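Putative ABC transporter (Thermobispora bispora, PDB 4PE6) is probably the solute-binding component of an ABC transporter, likely binding carbohydrates, and holds a trihydroxybutanoic acid in its pocket. Local coordinates at residues A[32-43]-A[258-268]. Numbering follows the deposited sequence.
Sequences WRQTMIAKFEEA and MSDPAQSVAAL. With LTH ((2R,3S)-2,3,4-trihydroxybutanoic acid), chain C.
Trp32 is sandwiched between Pro261 and the bound trihydroxybutanoic acid. The flat, polarisable indole suits this place: Pro261 CG sits over one face, 3.7 Å from the centroid of the five-membered ring in a CH-pi contact, while C2 of the ligand lies over the opposite face. With CG anti to the backbone N (chi1 -176°), the indole lies across the 258-261 chain, and NE1 donates to Ser259 O at 2.9 Å. That bond is nearly straight (171°) and lies in the ring plane, though it meets the carbonyl from above its own plane, and it fixes the ring's rotation. Met258, present as selenomethionine, makes an oblique Met-aromatic contact, its SE 4.8 Å from the centroid of the Trp32 five-membered ring, while its CE packs against CD1. With an alanine in place of the indole, Ser259 O would probably lose this donor and a gap would open between Pro261 and the ligand. Ser259 OG lies beside ligand O4 in an unusually short, hence doubtful, contact, and Arg33 NE reaches both O and O2, binding carboxylate and hydroxyl together.

The Trp32 end lines the ligand cleft of the periplasmic binding protein fold, while the rest packs helix 31-49 onto helix 263-275 within one lobe. The short helical segments cross at -35°, their axes 8.2 Å apart. Ser264 OG donates to Met36 O at 2.8 Å, from the face opposite that used by Phe40 N, so two donors grip this carbonyl. Phe40, buried against Leu23 and Leu86, turns CE1 to Leu268 CB at 4.2 Å. Contacts are sparser towards the partly exposed flank, where Ala43 CB meets Val265 CG1 at 4.0 Å and Val265 CG2 rests on Lys39 O and CB, the lysine chain leading away to a salt bridge with Glu307.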
# COMPACT_ATOMS: atom_id res chain seq x y z
N TRP A 32 -3.75 5.74 -3.05
CA TRP A 32 -2.53 4.92 -3.06
C TRP A 32 -2.60 3.95 -4.25
O TRP A 32 -1.64 3.79 -5.00
CB TRP A 32 -2.37 4.19 -1.70
CG TRP A 32 -1.10 3.39 -1.54
CD1 TRP A 32 0.01 3.76 -0.87
CD2 TRP A 32 -0.85 2.06 -2.03
NE1 TRP A 32 0.97 2.77 -0.95
CE2 TRP A 32 0.46 1.71 -1.63
CE3 TRP A 32 -1.59 1.14 -2.78
CZ2 TRP A 32 1.03 0.49 -1.96
CZ3 TRP A 32 -1.04 -0.06 -3.10
CH2 TRP A 32 0.27 -0.40 -2.67
N ARG A 33 -3.76 3.32 -4.42
CA ARG A 33 -3.96 2.35 -5.49
C ARG A 33 -3.91 3.03 -6.86
O ARG A 33 -3.46 2.45 -7.84
CB ARG A 33 -5.27 1.62 -5.32
CG ARG A 33 -5.33 0.66 -4.14
CD ARG A 33 -4.48 -0.61 -4.34
NE ARG A 33 -4.62 -1.44 -3.15
CZ ARG A 33 -5.19 -2.66 -3.09
NH1 ARG A 33 -5.63 -3.26 -4.15
NH2 ARG A 33 -5.29 -3.27 -1.93
N GLN A 34 -4.40 4.26 -6.91
CA GLN A 34 -4.32 5.04 -8.13
C GLN A 34 -2.88 5.40 -8.51
O GLN A 34 -2.54 5.33 -9.68
CB GLN A 34 -5.23 6.26 -8.05
CG GLN A 34 -6.65 5.83 -8.33
CD GLN A 34 -7.68 6.72 -7.71
OE1 GLN A 34 -7.49 7.93 -7.60
NE2 GLN A 34 -8.79 6.13 -7.30
N THR A 35 -2.04 5.70 -7.54
CA THR A 35 -0.64 5.94 -7.82
C THR A 35 0.02 4.62 -8.24
O THR A 35 0.84 4.58 -9.17
CB THR A 35 0.08 6.56 -6.62
OG1 THR A 35 -0.41 7.89 -6.40
CG2 THR A 35 1.59 6.63 -6.87
N MSE A 36 -0.36 3.53 -7.58
CA MSE A 36 0.21 2.22 -7.91
C MSE A 36 -0.03 1.87 -9.36
O MSE A 36 0.87 1.39 -10.04
CB MSE A 36 -0.38 1.18 -6.96
CG MSE A 36 -0.12 -0.20 -7.49
SE MSE A 36 -1.23 -1.44 -6.45
CE MSE A 36 -2.70 -1.39 -7.75
N ILE A 37 -1.25 2.12 -9.84
CA ILE A 37 -1.59 1.89 -11.26
C ILE A 37 -0.84 2.85 -12.19
O ILE A 37 -0.26 2.43 -13.19
CB ILE A 37 -3.12 1.98 -11.48
CG1 ILE A 37 -3.81 0.81 -10.75
CG2 ILE A 37 -3.48 2.01 -12.97
CD1 ILE A 37 -3.38 -0.57 -11.19
N ALA A 38 -0.83 4.12 -11.82
CA ALA A 38 -0.16 5.13 -12.64
C ALA A 38 1.34 4.81 -12.82
O ALA A 38 1.84 4.86 -13.94
CB ALA A 38 -0.39 6.51 -12.04
N LYS A 39 2.04 4.43 -11.75
CA LYS A 39 3.45 4.08 -11.86
C LYS A 39 3.67 2.84 -12.73
O LYS A 39 4.60 2.82 -13.53
CB LYS A 39 4.07 3.86 -10.48
CG LYS A 39 4.05 5.08 -9.58
CD LYS A 39 4.94 6.20 -10.11
CE LYS A 39 4.73 7.48 -9.31
NZ LYS A 39 5.92 8.35 -9.45
N PHE A 40 2.81 1.82 -12.59
CA PHE A 40 2.86 0.66 -13.45
C PHE A 40 2.67 1.03 -14.91
O PHE A 40 3.39 0.57 -15.77
CB PHE A 40 1.79 -0.39 -13.10
CG PHE A 40 1.71 -1.51 -14.10
CD1 PHE A 40 2.66 -2.54 -14.09
CD2 PHE A 40 0.73 -1.53 -15.07
CE1 PHE A 40 2.59 -3.57 -15.01
CE2 PHE A 40 0.66 -2.55 -16.01
CZ PHE A 40 1.61 -3.57 -15.98
N GLU A 41 1.66 1.85 -15.18
CA GLU A 41 1.34 2.19 -16.55
C GLU A 41 2.45 3.03 -17.20
O GLU A 41 2.80 2.81 -18.36
CB GLU A 41 -0.00 2.90 -16.62
CG GLU A 41 -1.18 1.96 -16.49
CD GLU A 41 -2.51 2.68 -16.46
OE1 GLU A 41 -2.55 3.86 -16.07
OE2 GLU A 41 -3.52 2.04 -16.80
N GLU A 42 3.00 3.97 -16.45
CA GLU A 42 4.16 4.73 -16.92
C GLU A 42 5.35 3.79 -17.20
O GLU A 42 5.99 3.91 -18.23
CB GLU A 42 4.55 5.77 -15.89
CG GLU A 42 5.85 6.50 -16.18
CD GLU A 42 6.21 7.49 -15.09
OE1 GLU A 42 6.43 7.07 -13.93
OE2 GLU A 42 6.31 8.68 -15.41
N ALA A 43 5.64 2.86 -16.30
CA ALA A 43 6.76 1.95 -16.50
C ALA A 43 6.53 0.99 -17.68
O ALA A 43 7.46 0.68 -18.43
CB ALA A 43 7.05 1.15 -15.24
N MSE A 258 3.69 4.55 4.68
CA MSE A 258 2.83 3.62 3.93
C MSE A 258 3.74 2.67 3.21
O MSE A 258 4.95 2.88 3.10
CB MSE A 258 1.95 4.32 2.87
CG MSE A 258 1.00 5.33 3.46
SE MSE A 258 -0.39 5.88 2.18
CE MSE A 258 -1.58 4.30 2.36
N SER A 259 3.15 1.59 2.72
CA SER A 259 3.76 0.74 1.72
C SER A 259 4.07 1.52 0.44
O SER A 259 3.58 2.66 0.25
CB SER A 259 2.83 -0.43 1.39
OG SER A 259 1.58 0.04 0.92
N ASP A 260 4.83 0.88 -0.43
CA ASP A 260 5.31 1.44 -1.70
C ASP A 260 4.36 1.11 -2.83
O ASP A 260 4.21 -0.05 -3.19
CB ASP A 260 6.69 0.85 -2.00
CG ASP A 260 7.28 1.32 -3.33
OD1 ASP A 260 6.92 2.40 -3.86
OD2 ASP A 260 8.14 0.58 -3.85
N PRO A 261 3.69 2.14 -3.40
CA PRO A 261 2.82 1.88 -4.54
C PRO A 261 3.56 1.27 -5.73
O PRO A 261 2.96 0.54 -6.50
CB PRO A 261 2.28 3.28 -4.92
CG PRO A 261 2.44 4.09 -3.69
CD PRO A 261 3.67 3.56 -3.00
N ALA A 262 4.85 1.57 -5.85
CA ALA A 262 5.66 1.05 -6.92
C ALA A 262 6.08 -0.41 -6.74
O ALA A 262 6.91 -0.90 -7.48
CB ALA A 262 6.87 1.96 -7.17
N GLN A 263 5.50 -1.12 -5.78
CA GLN A 263 5.54 -2.57 -5.86
C GLN A 263 5.05 -3.08 -7.21
O GLN A 263 5.51 -4.12 -7.66
CB GLN A 263 4.73 -3.20 -4.77
CG GLN A 263 5.36 -3.16 -3.40
CD GLN A 263 4.39 -3.63 -2.35
OE1 GLN A 263 4.38 -4.80 -2.01
NE2 GLN A 263 3.53 -2.71 -1.85
N SER A 264 4.12 -2.36 -7.85
CA SER A 264 3.66 -2.75 -9.16
C SER A 264 4.76 -2.71 -10.23
O SER A 264 4.77 -3.53 -11.16
CB SER A 264 2.47 -1.87 -9.59
OG SER A 264 2.88 -0.51 -9.70
N VAL A 265 5.65 -1.73 -10.12
CA VAL A 265 6.74 -1.58 -11.06
C VAL A 265 7.78 -2.66 -10.79
O VAL A 265 8.30 -3.27 -11.71
CB VAL A 265 7.39 -0.21 -10.92
CG1 VAL A 265 8.60 -0.11 -11.82
CG2 VAL A 265 6.41 0.91 -11.26
N ALA A 266 8.07 -2.90 -9.52
CA ALA A 266 8.98 -4.00 -9.17
C ALA A 266 8.41 -5.34 -9.65
O ALA A 266 9.16 -6.20 -10.08
CB ALA A 266 9.21 -4.03 -7.66
N ALA A 267 7.10 -5.52 -9.55
CA ALA A 267 6.45 -6.75 -10.02
C ALA A 267 6.60 -6.91 -11.55
O ALA A 267 6.79 -8.01 -12.04
CB ALA A 267 4.99 -6.76 -9.62
N LEU A 268 6.53 -5.80 -12.28
CA LEU A 268 6.77 -5.81 -13.72
C LEU A 268 8.17 -6.34 -14.03
O LEU A 268 8.35 -7.18 -14.90
CB LEU A 268 6.63 -4.39 -14.29
CG LEU A 268 6.99 -4.14 -15.75
CD1 LEU A 268 6.17 -5.00 -16.68
CD2 LEU A 268 6.85 -2.67 -16.09
O1 LTH C . -3.18 1.43 0.80
C1 LTH C . -3.42 0.40 0.07
O LTH C . -4.38 0.29 -0.73
C2 LTH C . -2.41 -0.77 0.09
O2 LTH C . -2.87 -1.86 -0.75
C3 LTH C . -2.21 -1.32 1.48
O3 LTH C . -3.46 -1.77 2.01
C4 LTH C . -1.25 -2.52 1.41
O4 LTH C . 0.03 -1.98 0.97